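Local coordinates for protein probable N-glycosylase/DNA lyase (Thermotoga maritima, PDB 3N0U) that is probably a DNA glycosylase/lyase of the helix-hairpin-helix superfamily, with an all-helical fold, at residues Asn118-Asp123 against Ser144-Asn149. Residues are numbered along the deposited sequence; the frame is centred on the assembly and turned at random.
Sequences NLVKGD and SHFLRN
V120, near the end of helix 116-121, sets its CG2 methyl against the F146 ring, and CG2 lies 3.9 Å from both CE2 and CZ of F146. The methyl approaches obliquely, and the two side chains cross at roughly a right angle. F146 reaches across because its CG is anti to the backbone N (chi1 168°), which carries the ring out from helix 140-148. This is the tight part of the contact. Around L147 the packing is looser: its CD2 stays 4.3 Å from V120 CA, and likewise 4.3 Å from L119 O, a carbonyl that accepts hydrogen bonds from G122 N and S127 OG. F146 and L147 are buried, F146 packing also on L54 and C57 of helix 47-59 and on L131 of helix 124-134, whereas V120 and L119 remain partly exposed. On the exposed side K121 starts away from 144-149, and its NZ forms a salt bridge with E43. The two segments bury just 133 Å² between them, without a polar bond. With apolar side chains making the contact, 118-123 and 144-149 are held against each other by van der Waals packing and the burial of hydrophobic surface, which implies a small contact without directional bonds.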
loop_
_atom_site.group_PDB
_atom_site.type_symbol
_atom_site.label_atom_id
_atom_site.label_comp_id
_atom_site.label_asym_id
_atom_site.label_seq_id
_atom_site.Cartn_x
_atom_site.Cartn_y
_atom_site.Cartn_z
ATOM N N ASN A 118 13.573 8.383 8.726
ATOM C CA ASN A 118 14.310 9.034 7.667
ATOM C C ASN A 118 13.798 8.585 6.289
ATOM O O ASN A 118 13.643 9.402 5.395
ATOM C CB ASN A 118 15.802 8.766 7.823
ATOM C CG ASN A 118 16.634 9.538 6.825
ATOM O OD1 ASN A 118 16.687 9.191 5.651
ATOM N ND2 ASN A 118 17.286 10.595 7.287
ATOM N N LEU A 119 13.491 7.297 6.128
ATOM C CA LEU A 119 13.003 6.799 4.842
ATOM C C LEU A 119 11.708 7.485 4.464
ATOM O O LEU A 119 11.498 7.845 3.311
ATOM C CB LEU A 119 12.761 5.282 4.870
ATOM C CG LEU A 119 13.956 4.368 4.663
ATOM C CD1 LEU A 119 13.568 2.950 5.043
ATOM C CD2 LEU A 119 14.448 4.436 3.232
ATOM N N VAL A 120 10.814 7.632 5.429
ATOM C CA VAL A 120 9.495 8.162 5.127
ATOM C C VAL A 120 9.565 9.646 4.752
ATOM O O VAL A 120 8.716 10.155 4.018
ATOM C CB VAL A 120 8.523 7.887 6.287
ATOM C CG1 VAL A 120 7.258 8.689 6.121
ATOM C CG2 VAL A 120 8.255 6.386 6.338
ATOM N N LYS A 121 10.621 10.317 5.198
ATOM C CA LYS A 121 10.800 11.737 4.928
ATOM C C LYS A 121 11.661 11.977 3.691
ATOM O O LYS A 121 11.770 13.113 3.211
ATOM C CB LYS A 121 11.457 12.416 6.135
ATOM C CG LYS A 121 10.575 12.475 7.369
ATOM C CD LYS A 121 9.481 13.511 7.210
ATOM C CE LYS A 121 8.667 13.655 8.487
ATOM N NZ LYS A 121 7.723 14.804 8.413
ATOM N N GLY A 122 12.311 10.922 3.206
ATOM C CA GLY A 122 13.243 11.059 2.104
ATOM C C GLY A 122 12.554 11.148 0.756
ATOM O O GLY A 122 11.329 11.175 0.679
ATOM N N ASP A 123 13.342 11.204 -0.316
ATOM C CA ASP A 123 12.776 11.196 -1.654
ATOM C C ASP A 123 12.035 9.889 -1.806
ATOM O O ASP A 123 12.630 8.828 -1.643
ATOM C CB ASP A 123 13.867 11.298 -2.705
ATOM C CG ASP A 123 13.314 11.296 -4.104
ATOM O OD1 ASP A 123 13.107 12.390 -4.667
ATOM O OD2 ASP A 123 13.066 10.200 -4.636
ATOM N N SER A 144 5.449 0.916 -2.315
ATOM C CA SER A 144 4.593 2.051 -2.645
ATOM C C SER A 144 3.464 2.208 -1.648
ATOM O O SER A 144 3.144 3.311 -1.228
ATOM C CB SER A 144 4.005 1.874 -4.035
ATOM O OG SER A 144 5.045 1.688 -4.986
ATOM N N HIS A 145 2.874 1.084 -1.285
ATOM C CA HIS A 145 1.779 1.027 -0.336
ATOM C C HIS A 145 2.183 1.569 1.032
ATOM O O HIS A 145 1.479 2.413 1.603
ATOM C CB HIS A 145 1.343 -0.429 -0.225
ATOM C CG HIS A 145 0.066 -0.641 0.511
ATOM N ND1 HIS A 145 -0.422 -1.901 0.772
ATOM C CD2 HIS A 145 -0.841 0.229 1.017
ATOM C CE1 HIS A 145 -1.568 -1.804 1.422
ATOM N NE2 HIS A 145 -1.846 -0.521 1.584
ATOM N N PHE A 146 3.314 1.084 1.547
ATOM C CA PHE A 146 3.834 1.559 2.824
ATOM C C PHE A 146 4.040 3.080 2.787
ATOM O O PHE A 146 3.587 3.810 3.683
ATOM C CB PHE A 146 5.155 0.851 3.167
ATOM C CG PHE A 146 5.909 1.471 4.323
ATOM C CD1 PHE A 146 5.442 1.354 5.610
ATOM C CD2 PHE A 146 7.064 2.170 4.096
ATOM C CE1 PHE A 146 6.121 1.922 6.655
ATOM C CE2 PHE A 146 7.744 2.754 5.141
ATOM C CZ PHE A 146 7.264 2.622 6.421
ATOM N N LEU A 147 4.737 3.564 1.773
ATOM C CA LEU A 147 5.027 4.992 1.711
ATOM C C LEU A 147 3.743 5.826 1.635
ATOM O O LEU A 147 3.569 6.811 2.364
ATOM C CB LEU A 147 6.009 5.292 0.571
ATOM C CG LEU A 147 7.428 4.750 0.840
ATOM C CD1 LEU A 147 8.268 4.769 -0.418
ATOM C CD2 LEU A 147 8.114 5.540 1.959
ATOM N N ARG A 148 2.803 5.409 0.801
ATOM C CA ARG A 148 1.531 6.097 0.706
ATOM C C ARG A 148 0.831 6.148 2.068
ATOM O O ARG A 148 0.248 7.177 2.439
ATOM C CB ARG A 148 0.650 5.378 -0.323
ATOM C CG ARG A 148 -0.563 6.163 -0.805
ATOM C CD ARG A 148 -1.733 6.203 0.198
ATOM N NE ARG A 148 -2.190 4.887 0.624
ATOM C CZ ARG A 148 -3.108 4.163 -0.007
ATOM N NH1 ARG A 148 -3.651 4.592 -1.125
ATOM N NH2 ARG A 148 -3.447 2.971 0.465
ATOM N N ASN A 149 0.881 5.026 2.801
ATOM C CA ASN A 149 0.218 4.929 4.091
ATOM C C ASN A 149 0.896 5.776 5.191
ATOM O O ASN A 149 0.380 5.883 6.300
ATOM C CB ASN A 149 0.054 3.475 4.540
ATOM C CG ASN A 149 -1.094 2.771 3.836
ATOM O OD1 ASN A 149 -1.581 3.221 2.819
ATOM N ND2 ASN A 149 -1.516 1.667 4.380
#